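Local coordinates for protein EKC/KEOPS complex subunit GON7 (Saccharomyces cerevisiae, PDB 4WXA) that is a component of the EKC/KEOPS complex, where it probably supports the catalytic subunit in forming the threonylcarbamoyl group on adenosine 37 of tRNAs reading codons that begin with adenine, at residues D[4-18]-D[74-88]. Numbering follows the deposited sequence.
Sequences PVAQYSAPDGVEKSF and LTGLQDDINEFLTGR
Arg88 reaches from the helix to the hairpin turn and meets Asp12 end-on, NH1 lying 2.8 Å from OD2 and NH2 3.1 Å from OD1. The two bonds differ: OD2 offers its syn lone pair close to the guanidinium plane, whereas OD1 is approached from above the carboxylate plane, in keeping with planes 50° apart. Bends at chi2 and chi3 bring the guanidinium back over the turn, where Val14 CG1 and Tyr8 CE1 lie over a face and NH2 makes a weak bond to Tyr8 OH. Asp63 of the PCC1 chain takes both Arg88 NE and Tyr8 OH, so this arginine joins turn, helix and partner subunit. A methionine in its place would probably leave Asp12 and Asp63 of PCC1 without their cationic mate.

Next along the helix, the Phe84 ring lies on the hairpin face turned to the helix, against Tyr8 of one strand and Lys16 of the other. Its edge points at the face of Tyr8, a T-shaped pair with centroids 5.1 Å apart and planes at 68°. Lys16 lays CG over one Phe84 face, 3.9 Å from the ring centroid in a CH-pi contact, while Arg88 CG lies over the opposite face. Phe18 in turn directs its edge to the Phe84 face, offset, with centroids 5.7 Å apart. CG of Phe18 sits anti to the carbonyl carbon (chi1 -58°), carrying the ring over the helix so that Ile81 CG1 is centred above it at 3.9 Å. Beyond, Leu77 CD1 touches Phe18 CB at 3.6 Å, and Pro4 CB rests on Leu74 CD2.

Strand 5-10 also pairs antiparallel with a PCC1 strand. A beta-hairpin with a G1 bulge at its turn, packed through an aromatic cluster on helix 66-94, thus extends the partner's sheet in the Gon7-Pcc1 heterodimer.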
ATOM      1  N   PRO D   4       2.612 -14.081   0.301  1.00 48.61           N
ATOM      2  CA  PRO D   4       2.770 -12.709  -0.068  1.00 49.38           C
ATOM      3  C   PRO D   4       3.538 -11.950   1.002  1.00 48.36           C
ATOM      4  O   PRO D   4       3.335 -12.254   2.137  1.00 47.22           O
ATOM      5  CB  PRO D   4       1.333 -12.208  -0.158  1.00 50.34           C
ATOM      6  CG  PRO D   4       0.569 -13.085   0.744  1.00 49.85           C
ATOM      7  CD  PRO D   4       1.239 -14.416   0.686  1.00 51.18           C
ATOM      8  N   VAL D   5       4.383 -10.974   0.630  1.00 46.26           N
ATOM      9  CA  VAL D   5       5.092 -10.154   1.613  1.00 46.16           C
ATOM     10  C   VAL D   5       5.103  -8.661   1.250  1.00 43.31           C
ATOM     11  O   VAL D   5       4.727  -8.261   0.153  1.00 38.74           O
ATOM     12  CB  VAL D   5       6.575 -10.596   1.779  1.00 46.80           C
ATOM     13  CG1 VAL D   5       6.672 -12.051   2.270  1.00 45.51           C
ATOM     14  CG2 VAL D   5       7.336 -10.356   0.474  1.00 48.03           C
ATOM     15  N   ALA D   6       5.553  -7.857   2.201  1.00 42.94           N
ATOM     16  CA  ALA D   6       5.730  -6.462   1.971  1.00 41.93           C
ATOM     17  C   ALA D   6       6.883  -5.890   2.764  1.00 42.26           C
ATOM     18  O   ALA D   6       7.185  -6.367   3.850  1.00 44.50           O
ATOM     19  CB  ALA D   6       4.471  -5.759   2.333  1.00 44.80           C
ATOM     20  N   GLN D   7       7.533  -4.876   2.196  1.00 40.44           N
ATOM     21  CA  GLN D   7       8.602  -4.178   2.882  1.00 41.24           C
ATOM     22  C   GLN D   7       8.309  -2.629   2.790  1.00 40.84           C
ATOM     23  O   GLN D   7       7.953  -2.105   1.725  1.00 37.52           O
ATOM     24  CB  GLN D   7       9.914  -4.572   2.225  1.00 39.42           C
ATOM     25  CG  GLN D   7      11.175  -3.858   2.677  1.00 45.86           C
ATOM     26  CD  GLN D   7      11.608  -4.232   4.073  1.00 52.04           C
ATOM     27  OE1 GLN D   7      11.515  -5.402   4.493  1.00 52.82           O
ATOM     28  NE2 GLN D   7      12.090  -3.250   4.802  1.00 56.71           N
ATOM     29  N   TYR D   8       8.457  -1.943   3.910  1.00 39.54           N
ATOM     30  CA  TYR D   8       8.210  -0.490   4.015  1.00 39.47           C
ATOM     31  C   TYR D   8       9.461   0.216   4.420  1.00 38.66           C
ATOM     32  O   TYR D   8      10.224  -0.263   5.224  1.00 40.79           O
ATOM     33  CB  TYR D   8       7.130  -0.201   5.068  1.00 41.60           C
ATOM     34  CG  TYR D   8       7.014   1.247   5.550  1.00 40.13           C
ATOM     35  CD1 TYR D   8       7.764   1.703   6.623  1.00 42.40           C
ATOM     36  CD2 TYR D   8       6.153   2.138   4.940  1.00 38.59           C
ATOM     37  CE1 TYR D   8       7.674   3.013   7.066  1.00 41.73           C
ATOM     38  CE2 TYR D   8       6.054   3.440   5.358  1.00 39.65           C
ATOM     39  CZ  TYR D   8       6.815   3.866   6.435  1.00 41.15           C
ATOM     40  OH  TYR D   8       6.739   5.139   6.866  1.00 40.27           O
ATOM     41  N   SER D   9       9.646   1.396   3.889  1.00 39.95           N
ATOM     42  CA  SER D   9      10.838   2.166   4.167  1.00 41.03           C
ATOM     43  C   SER D   9      10.473   3.669   4.307  1.00 40.40           C
ATOM     44  O   SER D   9       9.716   4.169   3.529  1.00 43.02           O
ATOM     45  CB  SER D   9      11.738   1.931   2.971  1.00 41.31           C
ATOM     46  OG  SER D   9      12.972   2.590   3.088  1.00 46.75           O
ATOM     47  N   ALA D  10      11.032   4.382   5.254  1.00 41.71           N
ATOM     48  CA  ALA D  10      10.729   5.809   5.439  1.00 44.10           C
ATOM     49  C   ALA D  10      11.971   6.593   5.803  1.00 44.62           C
ATOM     50  O   ALA D  10      12.903   6.040   6.355  1.00 45.56           O
ATOM     51  CB  ALA D  10       9.691   5.972   6.527  1.00 44.88           C
ATOM     52  N   PRO D  11      11.979   7.894   5.524  1.00 45.36           N
ATOM     53  CA  PRO D  11      13.240   8.609   5.628  1.00 45.75           C
ATOM     54  C   PRO D  11      13.697   8.850   7.044  1.00 46.31           C
ATOM     55  O   PRO D  11      14.768   9.373   7.200  1.00 48.19           O
ATOM     56  CB  PRO D  11      12.966   9.958   4.918  1.00 44.81           C
ATOM     57  CG  PRO D  11      11.499  10.076   4.861  1.00 44.66           C
ATOM     58  CD  PRO D  11      10.905   8.723   4.956  1.00 46.68           C
ATOM     59  N   ASP D  12      12.904   8.523   8.060  1.00 46.73           N
ATOM     60  CA  ASP D  12      13.397   8.606   9.441  1.00 50.85           C
ATOM     61  C   ASP D  12      14.223   7.358   9.818  1.00 51.99           C
ATOM     62  O   ASP D  12      14.523   7.159  10.954  1.00 53.01           O
ATOM     63  CB  ASP D  12      12.251   8.821  10.474  1.00 53.74           C
ATOM     64  CG  ASP D  12      11.200   7.688  10.469  1.00 60.18           C
ATOM     65  OD1 ASP D  12      11.049   7.017   9.420  1.00 66.35           O
ATOM     66  OD2 ASP D  12      10.500   7.471  11.493  1.00 63.06           O
ATOM     67  N   GLY D  13      14.555   6.501   8.870  1.00 48.43           N
ATOM     68  CA  GLY D  13      15.461   5.417   9.138  1.00 48.95           C
ATOM     69  C   GLY D  13      14.762   4.142   9.499  1.00 47.56           C
ATOM     70  O   GLY D  13      15.388   3.227   9.952  1.00 51.32           O
ATOM     71  N   VAL D  14      13.461   4.085   9.300  1.00 47.44           N
ATOM     72  CA  VAL D  14      12.647   2.959   9.713  1.00 45.98           C
ATOM     73  C   VAL D  14      12.428   1.982   8.561  1.00 45.83           C
ATOM     74  O   VAL D  14      12.111   2.393   7.465  1.00 44.05           O
ATOM     75  CB  VAL D  14      11.302   3.469  10.252  1.00 46.38           C
ATOM     76  CG1 VAL D  14      10.278   2.363  10.419  1.00 45.88           C
ATOM     77  CG2 VAL D  14      11.554   4.169  11.573  1.00 50.07           C
ATOM     78  N   GLU D  15      12.600   0.683   8.816  1.00 46.43           N
ATOM     79  CA  GLU D  15      12.383  -0.327   7.744  1.00 45.51           C
ATOM     80  C   GLU D  15      11.505  -1.351   8.355  1.00 43.94           C
ATOM     81  O   GLU D  15      11.750  -1.768   9.446  1.00 44.88           O
ATOM     82  CB  GLU D  15      13.677  -0.994   7.339  1.00 45.56           C
ATOM     83  CG  GLU D  15      14.733  -0.112   6.691  1.00 44.22           C
ATOM     84  CD  GLU D  15      14.488   0.068   5.228  1.00 45.98           C
ATOM     85  N   LYS D  16      10.470  -1.768   7.675  1.00 42.23           N
ATOM     86  CA  LYS D  16       9.508  -2.623   8.324  1.00 43.38           C
ATOM     87  C   LYS D  16       9.118  -3.722   7.366  1.00 44.51           C
ATOM     88  O   LYS D  16       8.658  -3.436   6.262  1.00 41.42           O
ATOM     89  CB  LYS D  16       8.310  -1.799   8.694  1.00 43.05           C
ATOM     90  CG  LYS D  16       7.064  -2.575   9.021  1.00 45.22           C
ATOM     91  CD  LYS D  16       7.227  -3.430  10.258  1.00 49.01           C
ATOM     92  CE  LYS D  16       5.881  -3.885  10.748  1.00 51.63           C
ATOM     93  NZ  LYS D  16       6.024  -5.080  11.586  1.00 56.77           N
ATOM     94  N   SER D  17       9.304  -4.970   7.800  1.00 48.92           N
ATOM     95  CA  SER D  17       8.826  -6.154   7.051  1.00 49.66           C
ATOM     96  C   SER D  17       7.485  -6.664   7.502  1.00 51.53           C
ATOM     97  O   SER D  17       7.206  -6.752   8.709  1.00 58.80           O
ATOM     98  CB  SER D  17       9.794  -7.312   7.214  1.00 50.86           C
ATOM     99  OG  SER D  17      11.043  -6.897   6.759  1.00 56.91           O
ATOM    100  N   PHE D  18       6.675  -7.050   6.534  1.00 48.08           N
ATOM    101  CA  PHE D  18       5.421  -7.723   6.782  1.00 49.62           C
ATOM    102  C   PHE D  18       5.388  -9.132   6.200  1.00 51.28           C
ATOM    103  O   PHE D  18       5.801  -9.379   5.061  1.00 52.86           O
ATOM    104  CB  PHE D  18       4.318  -6.959   6.106  1.00 49.37           C
ATOM    105  CG  PHE D  18       4.183  -5.533   6.544  1.00 50.76           C
ATOM    106  CD1 PHE D  18       4.856  -4.536   5.898  1.00 50.18           C
ATOM    107  CD2 PHE D  18       3.327  -5.189   7.562  1.00 51.20           C
ATOM    108  CE1 PHE D  18       4.721  -3.209   6.290  1.00 50.47           C
ATOM    109  CE2 PHE D  18       3.163  -3.880   7.935  1.00 54.16           C
ATOM    110  CZ  PHE D  18       3.862  -2.876   7.303  1.00 52.04           C
ATOM    111  N   LEU D  74      -3.735 -12.000   1.814  1.00 55.73           N
ATOM    112  CA  LEU D  74      -3.619 -10.611   1.398  1.00 53.35           C
ATOM    113  C   LEU D  74      -4.480  -9.746   2.258  1.00 53.94           C
ATOM    114  O   LEU D  74      -4.178  -8.594   2.458  1.00 52.99           O
ATOM    115  CB  LEU D  74      -4.090 -10.410  -0.025  1.00 53.16           C
ATOM    116  CG  LEU D  74      -3.161 -10.874  -1.120  1.00 52.51           C
ATOM    117  CD1 LEU D  74      -3.861 -10.704  -2.466  1.00 55.18           C
ATOM    118  CD2 LEU D  74      -1.858 -10.103  -1.036  1.00 48.53           C
ATOM    119  N   THR D  75      -5.593 -10.285   2.719  1.00 58.00           N
ATOM    120  CA  THR D  75      -6.460  -9.513   3.597  1.00 64.71           C
ATOM    121  C   THR D  75      -5.764  -9.223   4.954  1.00 63.05           C
ATOM    122  O   THR D  75      -5.872  -8.141   5.497  1.00 63.02           O
ATOM    123  CB  THR D  75      -7.812 -10.217   3.801  1.00 66.75           C
ATOM    124  OG1 THR D  75      -8.552 -10.175   2.567  1.00 66.38           O
ATOM    125  CG2 THR D  75      -8.617  -9.504   4.906  1.00 68.18           C
ATOM    126  N   GLY D  76      -5.025 -10.201   5.446  1.00 63.50           N
ATOM    127  CA  GLY D  76      -4.252 -10.070   6.659  1.00 65.70           C
ATOM    128  C   GLY D  76      -3.079  -9.131   6.513  1.00 67.01           C
ATOM    129  O   GLY D  76      -2.720  -8.403   7.450  1.00 70.22           O
ATOM    130  N   LEU D  77      -2.472  -9.133   5.337  1.00 63.77           N
ATOM    131  CA  LEU D  77      -1.334  -8.250   5.106  1.00 61.32           C
ATOM    132  C   LEU D  77      -1.828  -6.790   5.080  1.00 57.57           C
ATOM    133  O   LEU D  77      -1.198  -5.893   5.588  1.00 50.52           O
ATOM    134  CB  LEU D  77      -0.660  -8.645   3.783  1.00 61.54           C
ATOM    135  CG  LEU D  77       0.795  -8.307   3.507  1.00 63.20           C
ATOM    136  CD1 LEU D  77       1.661  -8.868   4.638  1.00 64.86           C
ATOM    137  CD2 LEU D  77       1.209  -8.877   2.146  1.00 62.62           C
ATOM    138  N   GLN D  78      -2.965  -6.595   4.441  1.00 57.95           N
ATOM    139  CA  GLN D  78      -3.605  -5.314   4.292  1.00 56.97           C
ATOM    140  C   GLN D  78      -3.970  -4.723   5.641  1.00 59.56           C
ATOM    141  O   GLN D  78      -3.982  -3.519   5.804  1.00 58.06           O
ATOM    142  CB  GLN D  78      -4.894  -5.509   3.489  1.00 57.26           C
ATOM    143  CG  GLN D  78      -5.700  -4.263   3.212  1.00 56.40           C
ATOM    144  CD  GLN D  78      -6.931  -4.566   2.394  1.00 56.43           C
ATOM    145  OE1 GLN D  78      -7.552  -5.600   2.567  1.00 61.09           O
ATOM    146  NE2 GLN D  78      -7.289  -3.669   1.496  1.00 58.22           N
ATOM    147  N   ASP D  79      -4.300  -5.575   6.591  1.00 63.07           N
ATOM    148  CA  ASP D  79      -4.638  -5.102   7.907  1.00 65.87           C
ATOM    149  C   ASP D  79      -3.360  -4.715   8.634  1.00 64.47           C
ATOM    150  O   ASP D  79      -3.302  -3.629   9.242  1.00 68.07           O
ATOM    151  CB  ASP D  79      -5.434  -6.170   8.672  1.00 72.71           C
ATOM    152  CG  ASP D  79      -6.849  -6.373   8.111  1.00 73.37           C
ATOM    153  OD1 ASP D  79      -7.261  -5.577   7.238  1.00 79.31           O
ATOM    154  OD2 ASP D  79      -7.552  -7.314   8.542  1.00 72.89           O
ATOM    155  N   ASP D  80      -2.335  -5.575   8.560  1.00 61.94           N
ATOM    156  CA  ASP D  80      -1.009  -5.244   9.112  1.00 60.81           C
ATOM    157  C   ASP D  80      -0.544  -3.851   8.617  1.00 55.45           C
ATOM    158  O   ASP D  80      -0.174  -2.982   9.397  1.00 60.18           O
ATOM    159  CB  ASP D  80       0.066  -6.276   8.742  1.00 61.31           C
ATOM    160  CG  ASP D  80      -0.161  -7.658   9.309  1.00 67.02           C
ATOM    161  OD1 ASP D  80      -0.964  -7.859  10.267  1.00 74.47           O
ATOM    162  OD2 ASP D  80       0.527  -8.568   8.757  1.00 71.58           O
ATOM    163  N   ILE D  81      -0.575  -3.634   7.325  1.00 51.75           N
ATOM    164  CA  ILE D  81      -0.087  -2.392   6.743  1.00 48.55           C
ATOM    165  C   ILE D  81      -0.905  -1.232   7.305  1.00 52.07           C
ATOM    166  O   ILE D  81      -0.353  -0.224   7.712  1.00 52.19           O
ATOM    167  CB  ILE D  81      -0.169  -2.450   5.219  1.00 45.08           C
ATOM    168  CG1 ILE D  81       0.909  -3.390   4.679  1.00 44.61           C
ATOM    169  CG2 ILE D  81       0.114  -1.128   4.528  1.00 43.66           C
ATOM    170  CD1 ILE D  81       0.601  -3.989   3.316  1.00 41.31           C
ATOM    171  N   ASN D  82      -2.221  -1.390   7.338  1.00 56.10           N
ATOM    172  CA  ASN D  82      -3.108  -0.338   7.789  1.00 57.26           C
ATOM    173  C   ASN D  82      -2.862  -0.083   9.277  1.00 59.43           C
ATOM    174  O   ASN D  82      -2.693   1.056   9.711  1.00 58.80           O
ATOM    175  CB  ASN D  82      -4.580  -0.686   7.490  1.00 59.95           C
ATOM    176  CG  ASN D  82      -5.057  -0.199   6.093  1.00 64.71           C
ATOM    177  OD1 ASN D  82      -4.574   0.792   5.533  1.00 69.79           O
ATOM    178  ND2 ASN D  82      -6.016  -0.911   5.530  1.00 68.98           N
ATOM    179  N   GLU D  83      -2.788  -1.146  10.048  1.00 60.30           N
ATOM    180  CA  GLU D  83      -2.445  -1.002  11.448  1.00 64.97           C
ATOM    181  C   GLU D  83      -1.099  -0.253  11.625  1.00 61.46           C
ATOM    182  O   GLU D  83      -0.999   0.687  12.375  1.00 62.57           O
ATOM    183  CB  GLU D  83      -2.434  -2.379  12.128  1.00 68.53           C
ATOM    184  CG  GLU D  83      -2.147  -2.374  13.631  1.00 71.76           C
ATOM    185  N   PHE D  84      -0.081  -0.649  10.887  1.00 58.13           N
ATOM    186  CA  PHE D  84       1.246  -0.071  11.059  1.00 53.55           C
ATOM    187  C   PHE D  84       1.272   1.421  10.707  1.00 54.69           C
ATOM    188  O   PHE D  84       1.951   2.213  11.361  1.00 53.35           O
ATOM    189  CB  PHE D  84       2.277  -0.849  10.201  1.00 49.22           C
ATOM    190  CG  PHE D  84       3.636  -0.225  10.182  1.00 45.60           C
ATOM    191  CD1 PHE D  84       4.504  -0.408  11.219  1.00 45.21           C
ATOM    192  CD2 PHE D  84       4.014   0.585   9.119  1.00 43.35           C
ATOM    193  CE1 PHE D  84       5.738   0.197  11.201  1.00 44.12           C
ATOM    194  CE2 PHE D  84       5.243   1.207   9.106  1.00 41.99           C
ATOM    195  CZ  PHE D  84       6.103   1.031  10.156  1.00 42.54           C
ATOM    196  N   LEU D  85       0.567   1.792   9.641  1.00 55.91           N
ATOM    197  CA  LEU D  85       0.654   3.147   9.135  1.00 54.73           C
ATOM    198  C   LEU D  85      -0.158   4.050  10.046  1.00 61.33           C
ATOM    199  O   LEU D  85       0.246   5.181  10.347  1.00 63.71           O
ATOM    200  CB  LEU D  85       0.176   3.230   7.689  1.00 51.05           C
ATOM    201  CG  LEU D  85       1.101   2.581   6.642  1.00 48.09           C
ATOM    202  CD1 LEU D  85       0.451   2.506   5.263  1.00 44.98           C
ATOM    203  CD2 LEU D  85       2.398   3.363   6.544  1.00 46.68           C
ATOM    204  N   THR D  86      -1.294   3.541  10.501  1.00 65.80           N
ATOM    205  CA  THR D  86      -2.135   4.300  11.396  1.00 72.07           C
ATOM    206  C   THR D  86      -1.344   4.650  12.666  1.00 72.71           C
ATOM    207  O   THR D  86      -1.282   5.814  13.057  1.00 72.05           O
ATOM    208  CB  THR D  86      -3.434   3.538  11.692  1.00 77.03           C
ATOM    209  OG1 THR D  86      -4.125   3.365  10.458  1.00 71.22           O
ATOM    210  CG2 THR D  86      -4.334   4.331  12.659  1.00 80.05           C
ATOM    211  N   GLY D  87      -0.699   3.645  13.252  1.00 69.21           N
ATOM    212  CA  GLY D  87       0.224   3.852  14.359  1.00 70.55           C
ATOM    213  C   GLY D  87       1.297   4.893  14.087  1.00 67.69           C
ATOM    214  O   GLY D  87       1.678   5.630  14.967  1.00 64.81           O
ATOM    215  N   ARG D  88       1.812   4.943  12.872  1.00 64.17           N
ATOM    216  CA  ARG D  88       2.835   5.912  12.564  1.00 62.61           C
ATOM    217  C   ARG D  88       2.224   7.279  12.586  1.00 66.23           C
ATOM    218  O   ARG D  88       2.881   8.216  12.994  1.00 69.45           O
ATOM    219  CB  ARG D  88       3.456   5.684  11.194  1.00 61.50           C
ATOM    220  CG  ARG D  88       4.209   4.347  11.021  1.00 60.79           C
ATOM    221  CD  ARG D  88       5.695   4.509  11.219  1.00 57.50           C
ATOM    222  NE  ARG D  88       6.278   5.368  10.208  1.00 55.05           N
ATOM    223  CZ  ARG D  88       7.494   5.898  10.290  1.00 56.78           C
ATOM    224  NH1 ARG D  88       8.279   5.695  11.345  1.00 57.84           N
ATOM    225  NH2 ARG D  88       7.938   6.657   9.310  1.00 57.38           N
TER